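Local coordinates for protein dextranase (Pseudarthrobacter oxydans, PDB 6NZS) that catalyses the endohydrolysis of (1->6)-alpha-D-glucosidic linkages in dextran, at residues G24-G27 / V31-S34; K199-P204 / Q275-G280; P204-E207 / H212-A215; S306-S311 / P337-F342; I572-D575 / S581-A584. All coordinates share one frame; numbering follows the deposited sequence.

In the fold
The five contacts sample the glycoside hydrolase family 49 fold from one end to the other. Contact 1 lies in the N-terminal Ig-like domain, while contacts 2, 3 and 5 reach strands of the parallel beta-helix that follows, and contact 4 lies in loops between its strands. Contacts 2 and 3 share Pro204, and their centres are about 12 Å apart, so the chain leaving helix 196-202 passes from one to the other. Contact 4 is nearer the middle of the chain, its nearest atoms about 7 Å from contact 2 without touching it. Contact 5 is at the C-terminal end, its centre about 45 Å from that of contact 2 and about 55 Å from that of contact 3.

Contact 1: residues G24-G27 / V31-S34; sequences GPTG and VRRS
Arg32 grips the carbonyl oxygen of Gly24 with both of its terminal nitrogens. NH1 makes the straighter bond to Gly24 O, at 2.9 Å with an N-H...O angle of 154°, and approaches almost in line with the C=O bond. NH2 reaches the same Gly24 O at 3.1 Å, from above the carbonyl plane. Because that oxygen lies in the plane of the guanidinium group, one acceptor serves two N-H groups and helps to fix the rotation of the group. NH1 also donates to Asn21 O, its stronger polar partner, so arginine suits the place by gathering two backbone carbonyls, with a weak bond from NH2 to Ser62 O besides. Gly24, extended and followed by proline, leaves room for the Pro25 ring. A water adds a second polar link, 3.0 Å from Thr26 OG1 and accepting from Arg32 N at 3.1 Å. Packing follows from the other branch of the threonine: Thr26 CG2 sits 3.8 Å above the centre of one guanidinium face and also touches Arg32 CB at 3.8 Å. The arginine chain bends at chi3 (-55°), folding its head back over this methyl. The contact thereby fastens the loop between strands 18-20 and 31-33 onto the second of them. These two strands pair in parallel within the Ig-like domain, with Val31 packing on strand 51-58 and Thr26 on Val19.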
# COMPACT_ATOMS: atom_id res chain seq x y z
N GLY A 24 6.80 19.50 11.96
CA GLY A 24 8.04 19.52 11.22
C GLY A 24 8.82 18.23 11.35
O GLY A 24 8.38 17.27 12.00
N PRO A 25 9.98 18.17 10.71
CA PRO A 25 10.78 16.94 10.75
C PRO A 25 11.32 16.69 12.14
O PRO A 25 11.67 17.62 12.87
CB PRO A 25 11.92 17.23 9.76
CG PRO A 25 12.01 18.72 9.74
CD PRO A 25 10.60 19.21 9.88
N THR A 26 11.36 15.42 12.53
CA THR A 26 11.97 15.11 13.81
C THR A 26 13.49 15.08 13.66
O THR A 26 14.03 14.98 12.56
CB THR A 26 11.45 13.77 14.33
OG1 THR A 26 11.71 12.75 13.35
CG2 THR A 26 9.96 13.84 14.57
N GLY A 27 14.17 15.19 14.80
CA GLY A 27 15.61 15.10 14.79
C GLY A 27 16.09 13.73 14.37
O GLY A 27 15.35 12.74 14.39
N VAL A 31 12.10 9.81 17.38
CA VAL A 31 11.03 9.06 16.72
C VAL A 31 9.71 9.78 17.00
O VAL A 31 9.40 10.09 18.15
CB VAL A 31 10.95 7.61 17.25
CG1 VAL A 31 9.78 6.88 16.60
CG2 VAL A 31 12.26 6.87 16.99
N ARG A 32 8.94 10.05 15.94
CA ARG A 32 7.66 10.74 16.11
C ARG A 32 6.64 9.80 16.75
O ARG A 32 6.36 8.72 16.21
CB ARG A 32 7.14 11.23 14.76
CG ARG A 32 6.15 12.39 14.89
CD ARG A 32 5.44 12.71 13.56
NE ARG A 32 6.35 12.98 12.45
CZ ARG A 32 6.90 14.17 12.20
NH1 ARG A 32 6.64 15.22 12.98
NH2 ARG A 32 7.72 14.31 11.15
N ARG A 33 6.09 10.21 17.88
CA ARG A 33 5.05 9.47 18.58
C ARG A 33 3.69 10.04 18.17
O ARG A 33 3.56 11.25 17.97
CB ARG A 33 5.22 9.65 20.10
CG ARG A 33 4.11 9.02 20.92
CD ARG A 33 4.37 9.15 22.41
NE ARG A 33 3.17 8.82 23.15
CZ ARG A 33 3.05 8.93 24.47
NH1 ARG A 33 4.08 9.37 25.19
NH2 ARG A 33 1.90 8.64 25.05
N SER A 34 2.68 9.17 18.07
CA SER A 34 1.34 9.67 17.77
C SER A 34 0.84 10.65 18.82
O SER A 34 0.86 10.36 20.02
CB SER A 34 0.35 8.51 17.68
OG SER A 34 -0.98 8.99 17.43
O HOH W 1 10.08 10.23 13.10

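Contact 2: residues K199-P204 / Q275-G280; sequences KERLVP and QYKVTG
Lys277 and Thr279, two residues apart on one strand, both point at helix 196-202 and each take one carbonyl from its last turn. The lysine chain is extended beyond CG and crosses Arg201 obliquely, carrying NZ to Arg201 O at 2.9 Å, in the carbonyl plane and on a lone pair. Thr279 OG1 donates to Leu202 O at 2.7 Å, tilted 32° from the carbonyl plane, while its methyl CG2 turns to Leu202 CD2 at 3.9 Å, the two side chains crossing at about a right angle. Threonine suits the place, offering hydroxyl to Leu202 O and methyl to CD2. Strand 275-279 belongs to the parallel beta-helix of this family, paired in parallel with strands 253-256 and 325-335, and the helix end is laid against it where Val203 leaves helical geometry. A positive lysine suits the C-terminal end of a helix, whose carbonyls probably carry some negative potential. Trp253 serves both strand residues, by a cation-pi contact with Lys277 and by an indole N-H hydrogen-bonded to Thr279 OG1. Arg201 NE stays 6.4 Å from Lys277 NZ; its guanidinium turns instead to salt bridges with Glu356 and Asp328, with Leu202 CD2 over one face.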
# COMPACT_ATOMS: atom_id res chain seq x y z
N LYS A 199 10.69 -18.79 12.68
CA LYS A 199 11.69 -17.95 13.34
C LYS A 199 13.08 -18.20 12.76
O LYS A 199 13.83 -17.26 12.51
CB LYS A 199 11.67 -18.19 14.84
CG LYS A 199 12.61 -17.27 15.59
CD LYS A 199 12.64 -17.55 17.09
CE LYS A 199 13.61 -16.60 17.78
NZ LYS A 199 13.61 -16.77 19.26
N GLU A 200 13.44 -19.47 12.53
CA GLU A 200 14.76 -19.76 11.97
C GLU A 200 14.93 -19.13 10.59
O GLU A 200 16.02 -18.66 10.24
CB GLU A 200 14.99 -21.27 11.91
CG GLU A 200 16.37 -21.65 11.40
CD GLU A 200 16.62 -23.15 11.42
OE1 GLU A 200 16.12 -23.83 12.34
OE2 GLU A 200 17.32 -23.64 10.51
N ARG A 201 13.86 -19.12 9.79
CA ARG A 201 13.95 -18.56 8.45
C ARG A 201 14.02 -17.04 8.49
O ARG A 201 14.69 -16.43 7.64
CB ARG A 201 12.75 -19.00 7.61
CG ARG A 201 12.76 -18.47 6.17
CD ARG A 201 11.64 -19.06 5.32
NE ARG A 201 10.32 -18.66 5.80
CZ ARG A 201 9.64 -17.61 5.35
NH1 ARG A 201 10.15 -16.83 4.41
NH2 ARG A 201 8.44 -17.34 5.85
N LEU A 202 13.34 -16.41 9.45
CA LEU A 202 13.07 -14.98 9.40
C LEU A 202 13.85 -14.15 10.41
O LEU A 202 13.84 -12.92 10.31
CB LEU A 202 11.56 -14.73 9.61
CG LEU A 202 10.69 -15.35 8.52
CD1 LEU A 202 9.22 -15.32 8.95
CD2 LEU A 202 10.87 -14.64 7.20
N VAL A 203 14.52 -14.78 11.38
CA VAL A 203 15.29 -14.06 12.38
C VAL A 203 16.70 -14.63 12.41
O VAL A 203 16.88 -15.79 12.80
CB VAL A 203 14.64 -14.17 13.78
CG1 VAL A 203 15.47 -13.40 14.80
CG2 VAL A 203 13.20 -13.65 13.75
N PRO A 204 17.72 -13.87 12.04
CA PRO A 204 19.07 -14.43 11.98
C PRO A 204 19.64 -14.67 13.37
O PRO A 204 19.30 -13.99 14.34
CB PRO A 204 19.87 -13.37 11.22
CG PRO A 204 19.12 -12.10 11.37
CD PRO A 204 17.68 -12.44 11.68
N GLN A 275 19.94 -16.22 -2.51
CA GLN A 275 18.83 -15.91 -1.60
C GLN A 275 19.11 -14.60 -0.88
O GLN A 275 20.13 -14.46 -0.21
CB GLN A 275 18.65 -17.03 -0.57
CG GLN A 275 17.63 -16.71 0.53
CD GLN A 275 16.21 -16.97 0.08
OE1 GLN A 275 15.86 -18.09 -0.30
NE2 GLN A 275 15.37 -15.93 0.12
N TYR A 276 18.18 -13.66 -1.01
CA TYR A 276 18.21 -12.39 -0.30
C TYR A 276 17.10 -12.40 0.75
O TYR A 276 16.07 -13.06 0.57
CB TYR A 276 17.96 -11.21 -1.25
CG TYR A 276 19.06 -11.02 -2.26
CD1 TYR A 276 20.20 -10.30 -1.94
CD2 TYR A 276 18.97 -11.57 -3.53
CE1 TYR A 276 21.22 -10.12 -2.85
CE2 TYR A 276 19.99 -11.41 -4.45
CZ TYR A 276 21.11 -10.68 -4.11
OH TYR A 276 22.14 -10.53 -5.03
N LYS A 277 17.32 -11.68 1.84
CA LYS A 277 16.30 -11.55 2.87
C LYS A 277 16.30 -10.13 3.40
O LYS A 277 17.35 -9.58 3.73
CB LYS A 277 16.55 -12.51 4.04
CG LYS A 277 16.31 -13.98 3.71
CD LYS A 277 16.58 -14.89 4.90
CE LYS A 277 16.20 -16.33 4.58
NZ LYS A 277 16.59 -17.28 5.66
N VAL A 278 15.11 -9.55 3.51
CA VAL A 278 14.89 -8.33 4.28
C VAL A 278 13.72 -8.66 5.18
O VAL A 278 12.60 -8.86 4.69
CB VAL A 278 14.57 -7.12 3.38
CG1 VAL A 278 14.21 -5.91 4.24
CG2 VAL A 278 15.76 -6.81 2.47
N THR A 279 13.98 -8.83 6.48
CA THR A 279 12.96 -9.34 7.39
C THR A 279 12.98 -8.57 8.69
O THR A 279 13.90 -7.79 8.96
CB THR A 279 13.14 -10.84 7.68
OG1 THR A 279 14.35 -11.04 8.42
CG2 THR A 279 13.21 -11.64 6.38
N GLY A 280 11.95 -8.79 9.48
CA GLY A 280 11.84 -8.29 10.84
C GLY A 280 10.72 -7.28 11.01
O GLY A 280 10.36 -6.55 10.09

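Contact 3: residues P204-E207 / H212-A215; sequences PTEE and HYPA
The Tyr213 ring meets the Glu206 carboxylate at its edge, with OE1 lying in the ring plane beside the hydroxyl, and the ring of Tyr231 meets it as well. Carboxylate and ring planes are turned 40° apart, so the two flat groups neither stack nor lie in one plane. Tyr213 OH donates to Glu206 OE1 at 2.7 Å, a short bond between a phenol and a carboxylate. Seen from the tyrosine it is well placed, because a phenolic O-H prefers to lie in the plane of its ring. Seen from the glutamate it is less regular, since the hydroxyl comes from above the carboxylate plane, 39° out of it. OE1 also comes within 3.5 Å of Tyr213 CE1, which places it to one side of the hydroxyl. A long reach is needed, as the closest CA atoms of the two segments, those of Glu206 and His212, are 10.3 Å apart. Tyrosine supplies it with a rigid ring, and glutamate with a chain bent at chi2 (-77°) that swings its acid end across. Backbone support comes from Thr205, whose OG1 accepts from Glu207 N at 3.1 Å in an ST turn, which probably helps to shape the turn that carries Glu206. The bond is at the surface, where water probably competes for both groups. It links the loop leaving helix 196-202 to the chain just after strand 211-212, which pairs in parallel with strand 229-232 of the beta-helix; Pro204 and Pro214 pack on that same strand.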
# COMPACT_ATOMS: atom_id res chain seq x y z
N PRO A 204 17.72 -13.87 12.04
CA PRO A 204 19.07 -14.43 11.98
C PRO A 204 19.64 -14.67 13.37
O PRO A 204 19.30 -13.99 14.34
CB PRO A 204 19.87 -13.37 11.22
CG PRO A 204 19.12 -12.10 11.37
CD PRO A 204 17.68 -12.44 11.68
N THR A 205 20.49 -15.68 13.45
CA THR A 205 21.34 -15.91 14.61
C THR A 205 22.79 -15.94 14.13
O THR A 205 23.07 -15.89 12.93
CB THR A 205 21.01 -17.23 15.32
OG1 THR A 205 21.52 -18.32 14.54
CG2 THR A 205 19.51 -17.39 15.50
N GLU A 206 23.71 -16.04 15.10
CA GLU A 206 25.12 -16.14 14.76
C GLU A 206 25.43 -17.37 13.92
O GLU A 206 26.49 -17.43 13.29
CB GLU A 206 25.97 -16.15 16.04
CG GLU A 206 25.90 -14.85 16.84
CD GLU A 206 26.76 -13.75 16.25
OE1 GLU A 206 26.54 -12.56 16.60
OE2 GLU A 206 27.64 -14.05 15.42
N GLU A 207 24.54 -18.36 13.91
CA GLU A 207 24.70 -19.52 13.04
C GLU A 207 24.29 -19.24 11.60
O GLU A 207 24.62 -20.04 10.72
CB GLU A 207 23.93 -20.71 13.60
CG GLU A 207 24.41 -21.15 14.97
CD GLU A 207 24.03 -22.58 15.28
OE1 GLU A 207 22.98 -23.04 14.79
OE2 GLU A 207 24.79 -23.24 16.02
N HIS A 212 27.00 -7.97 11.22
CA HIS A 212 27.34 -6.62 11.64
C HIS A 212 26.14 -6.02 12.36
O HIS A 212 25.02 -6.03 11.82
CB HIS A 212 27.68 -5.77 10.42
CG HIS A 212 27.86 -4.31 10.73
ND1 HIS A 212 28.93 -3.83 11.45
CD2 HIS A 212 27.09 -3.24 10.43
CE1 HIS A 212 28.81 -2.52 11.58
NE2 HIS A 212 27.71 -2.13 10.97
N TYR A 213 26.36 -5.50 13.56
CA TYR A 213 25.31 -4.85 14.36
C TYR A 213 25.59 -3.36 14.39
O TYR A 213 26.46 -2.91 15.15
CB TYR A 213 25.31 -5.40 15.79
CG TYR A 213 25.07 -6.87 15.95
CD1 TYR A 213 26.14 -7.76 15.99
CD2 TYR A 213 23.78 -7.38 16.10
CE1 TYR A 213 25.92 -9.12 16.16
CE2 TYR A 213 23.56 -8.72 16.26
CZ TYR A 213 24.63 -9.58 16.30
OH TYR A 213 24.42 -10.93 16.46
N PRO A 214 24.88 -2.54 13.63
CA PRO A 214 25.11 -1.09 13.71
C PRO A 214 24.78 -0.56 15.10
O PRO A 214 23.86 -1.04 15.77
CB PRO A 214 24.15 -0.52 12.65
CG PRO A 214 23.94 -1.64 11.70
CD PRO A 214 23.96 -2.89 12.53
N ALA A 215 25.55 0.43 15.53
CA ALA A 215 25.22 1.15 16.75
C ALA A 215 24.15 2.19 16.45
O ALA A 215 24.03 2.67 15.33
CB ALA A 215 26.46 1.86 17.30

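Contact 4: residues S306-S311 / P337-F342; sequences SNCHSS and PPYHSF
Tyr339 and Cys308 form the close-packed half of this contact. The cysteine SG lies over one face of the tyrosine ring, 4.2 Å from its centroid and 27° off the ring normal, a sulfur-aromatic contact with CZ 3.9 Å from SG. The sulfur belongs to the disulfide with Cys312, which ties two residues of the same loop together. With CG anti to the backbone N (chi1 -160°), the ring extends toward the turn, and Tyr339 OH is 3.4 Å from His309 CA. His340 packs against the ring in turn, Tyr339 CE2 lying 3.7 Å above the centre of the imidazole. Toward solvent the contact is looser. Exposed His309 meets His340 obliquely, with planes at 74° and centroids 5.5 Å apart, His309 ND1 being 3.7 Å from His340 CE1. A water 2.9 Å from Tyr339 OH also lies in the His309 ring plane at its edge, near ND1, though that second link is too short to be other than doubtful. Asn307 OD1 accepts from His309 N at 2.8 Å, on a lone pair, an Asx turn well served by asparagine. No direct hydrogen bond crosses between the segments, and buried Cys308 N has no partner in the model. With sulfur over a ring face, dispersion probably accounts for much of the attraction, while the disulfide and Asx turn are local restraints that probably limit the loop's freedom.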
# COMPACT_ATOMS: atom_id res chain seq x y z
N SER A 306 13.04 14.85 -17.50
CA SER A 306 11.60 14.57 -17.46
C SER A 306 11.21 13.70 -16.28
O SER A 306 10.16 13.93 -15.66
CB SER A 306 11.18 13.92 -18.78
OG SER A 306 10.13 12.99 -18.57
N ASN A 307 12.02 12.69 -15.95
CA ASN A 307 11.71 11.77 -14.88
C ASN A 307 13.01 11.29 -14.25
O ASN A 307 14.10 11.54 -14.76
CB ASN A 307 10.89 10.57 -15.38
CG ASN A 307 11.71 9.62 -16.24
OD1 ASN A 307 12.49 8.82 -15.73
ND2 ASN A 307 11.54 9.72 -17.56
N CYS A 308 12.87 10.60 -13.12
CA CYS A 308 13.99 9.92 -12.46
C CYS A 308 13.62 8.48 -12.16
O CYS A 308 13.94 7.93 -11.09
CB CYS A 308 14.40 10.66 -11.19
SG CYS A 308 13.09 10.84 -9.95
N HIS A 309 12.94 7.84 -13.12
CA HIS A 309 12.37 6.51 -12.91
C HIS A 309 13.40 5.51 -12.39
O HIS A 309 13.05 4.64 -11.58
CB HIS A 309 11.75 6.00 -14.22
CG HIS A 309 11.12 4.65 -14.11
ND1 HIS A 309 9.87 4.45 -13.56
CD2 HIS A 309 11.56 3.43 -14.48
CE1 HIS A 309 9.57 3.17 -13.60
NE2 HIS A 309 10.58 2.52 -14.15
N SER A 310 14.66 5.64 -12.80
CA SER A 310 15.69 4.69 -12.42
C SER A 310 16.78 5.26 -11.52
O SER A 310 17.67 4.51 -11.10
CB SER A 310 16.32 4.06 -13.66
OG SER A 310 17.20 4.98 -14.30
N SER A 311 16.73 6.56 -11.19
CA SER A 311 17.77 7.19 -10.38
C SER A 311 17.28 7.80 -9.07
O SER A 311 18.11 8.14 -8.22
CB SER A 311 18.51 8.27 -11.19
OG SER A 311 17.58 9.15 -11.81
N PRO A 337 7.89 6.95 2.06
CA PRO A 337 8.81 6.86 0.92
C PRO A 337 8.84 8.18 0.16
O PRO A 337 7.82 8.88 0.05
CB PRO A 337 8.19 5.74 0.07
CG PRO A 337 6.75 5.76 0.42
CD PRO A 337 6.69 6.12 1.87
N PRO A 338 10.00 8.56 -0.38
CA PRO A 338 10.09 9.75 -1.24
C PRO A 338 9.80 9.47 -2.71
O PRO A 338 9.69 10.42 -3.50
CB PRO A 338 11.56 10.16 -1.07
CG PRO A 338 12.28 8.85 -0.91
CD PRO A 338 11.33 7.99 -0.08
N TYR A 339 9.66 8.19 -3.08
CA TYR A 339 9.46 7.76 -4.46
C TYR A 339 8.91 6.33 -4.42
O TYR A 339 8.29 5.94 -3.43
CB TYR A 339 10.79 7.92 -5.24
CG TYR A 339 10.63 7.97 -6.75
CD1 TYR A 339 9.95 9.01 -7.36
CD2 TYR A 339 11.18 6.98 -7.55
CE1 TYR A 339 9.82 9.07 -8.74
CE2 TYR A 339 11.05 7.03 -8.94
CZ TYR A 339 10.37 8.08 -9.52
OH TYR A 339 10.23 8.14 -10.90
N HIS A 340 9.15 5.55 -5.48
CA HIS A 340 8.63 4.19 -5.51
C HIS A 340 9.19 3.37 -4.35
O HIS A 340 10.34 3.53 -3.95
CB HIS A 340 9.02 3.46 -6.81
CG HIS A 340 8.54 4.12 -8.06
ND1 HIS A 340 8.92 3.69 -9.31
CD2 HIS A 340 7.71 5.18 -8.26
CE1 HIS A 340 8.36 4.45 -10.23
NE2 HIS A 340 7.62 5.36 -9.62
N SER A 341 8.36 2.44 -3.85
CA SER A 341 8.76 1.62 -2.71
C SER A 341 9.78 0.56 -3.09
O SER A 341 10.70 0.28 -2.31
CB SER A 341 7.52 0.96 -2.07
OG SER A 341 6.85 0.08 -2.98
N PHE A 342 9.64 -0.06 -4.26
CA PHE A 342 10.31 -1.34 -4.47
C PHE A 342 10.51 -1.55 -5.96
O PHE A 342 9.58 -1.36 -6.75
CB PHE A 342 9.42 -2.46 -3.90
CG PHE A 342 10.01 -3.83 -4.04
CD1 PHE A 342 9.81 -4.56 -5.20
CD2 PHE A 342 10.79 -4.36 -3.03
CE1 PHE A 342 10.38 -5.81 -5.35
CE2 PHE A 342 11.36 -5.62 -3.18
CZ PHE A 342 11.15 -6.34 -4.33
O HOH W 2 8.66 6.53 -12.72

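Contact 5: residues I572-D575 / S581-A584; sequences IGFD and SWNA
Phe574 drives its edge into the face of Trp582 in a T-shaped pair, with planes at 86° and the phenyl centroid 4.7 Å from that of the five-membered ring. Its CD2 leads, 3.5 Å from Trp582 CD2. Over the same indole face but on the six-membered ring sits Ile572 CG2, 4.2 Å from the centroid in a CH-pi contact, while Ile572 CD1 touches CZ3 of Trp582 at 3.9 Å. That CG2 methyl also lies 3.4 Å above the centre of the Phe574 ring, filling the corner between the two aromatic planes, which a beta-branched residue does well. At the indole edge a water accepts from Trp582 NE1 at 2.8 Å and donates to Asp575 O, so the buried ring keeps its polar N-H satisfied. Trp582 CG stands between its backbone N and carbonyl carbon (chi1 68°), turning the broad ring toward segment 572-575. Further out, Lys559 makes a cation-pi contact with the indole and Trp579 meets it edge-to-face; Phe574 also touches Leu545, and Ile572 touches Leu547, both on strand 545-552. That strand pairs in parallel with strand 582-585, the last one, so the aromatic cluster lies at the C-terminal end of the family 49 parallel beta-helix.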
# COMPACT_ATOMS: atom_id res chain seq x y z
N ILE A 572 -21.21 1.06 -16.32
CA ILE A 572 -20.38 0.39 -17.31
C ILE A 572 -20.55 1.08 -18.66
O ILE A 572 -21.63 1.02 -19.26
CB ILE A 572 -20.69 -1.11 -17.40
CG1 ILE A 572 -20.27 -1.82 -16.11
CG2 ILE A 572 -19.98 -1.75 -18.60
CD1 ILE A 572 -20.76 -3.26 -16.01
N GLY A 573 -19.48 1.72 -19.14
CA GLY A 573 -19.45 2.41 -20.42
C GLY A 573 -18.46 1.77 -21.38
O GLY A 573 -17.73 2.47 -22.10
N PHE A 574 -18.41 0.45 -21.37
CA PHE A 574 -17.54 -0.30 -22.27
C PHE A 574 -17.93 -0.02 -23.73
O PHE A 574 -19.10 0.23 -24.04
CB PHE A 574 -17.69 -1.79 -21.99
CG PHE A 574 -17.18 -2.23 -20.61
CD1 PHE A 574 -16.45 -1.37 -19.79
CD2 PHE A 574 -17.42 -3.52 -20.17
CE1 PHE A 574 -15.99 -1.80 -18.55
CE2 PHE A 574 -16.98 -3.96 -18.94
CZ PHE A 574 -16.25 -3.09 -18.12
N ASP A 575 -16.95 -0.06 -24.62
CA ASP A 575 -17.23 0.22 -26.03
C ASP A 575 -18.23 -0.80 -26.59
O ASP A 575 -18.15 -1.99 -26.29
CB ASP A 575 -15.94 0.13 -26.87
CG ASP A 575 -15.00 1.29 -26.65
OD1 ASP A 575 -15.26 2.17 -25.80
OD2 ASP A 575 -13.95 1.31 -27.33
N SER A 581 -17.34 -9.34 -25.59
CA SER A 581 -16.10 -9.59 -24.87
C SER A 581 -16.22 -9.36 -23.37
O SER A 581 -15.21 -9.39 -22.68
CB SER A 581 -14.98 -8.72 -25.44
OG SER A 581 -14.59 -9.19 -26.73
N TRP A 582 -17.43 -9.13 -22.86
CA TRP A 582 -17.59 -9.00 -21.41
C TRP A 582 -18.94 -9.55 -20.98
O TRP A 582 -19.86 -9.71 -21.78
CB TRP A 582 -17.41 -7.55 -20.92
CG TRP A 582 -18.49 -6.59 -21.36
CD1 TRP A 582 -18.54 -5.93 -22.54
CD2 TRP A 582 -19.63 -6.14 -20.59
NE1 TRP A 582 -19.65 -5.11 -22.59
CE2 TRP A 582 -20.33 -5.22 -21.40
CE3 TRP A 582 -20.12 -6.43 -19.31
CZ2 TRP A 582 -21.50 -4.60 -20.98
CZ3 TRP A 582 -21.28 -5.80 -18.89
CH2 TRP A 582 -21.96 -4.90 -19.72
N ASN A 583 -19.05 -9.79 -19.68
CA ASN A 583 -20.31 -10.19 -19.08
C ASN A 583 -20.33 -9.69 -17.64
O ASN A 583 -19.28 -9.54 -17.01
CB ASN A 583 -20.50 -11.71 -19.13
CG ASN A 583 -21.94 -12.14 -18.88
OD1 ASN A 583 -22.86 -11.32 -18.87
ND2 ASN A 583 -22.14 -13.43 -18.68
N ALA A 584 -21.53 -9.42 -17.14
CA ALA A 584 -21.75 -9.12 -15.73
C ALA A 584 -22.94 -9.96 -15.30
O ALA A 584 -24.02 -9.84 -15.89
CB ALA A 584 -22.04 -7.63 -15.51
O HOH W 3 -20.14 -3.27 -24.71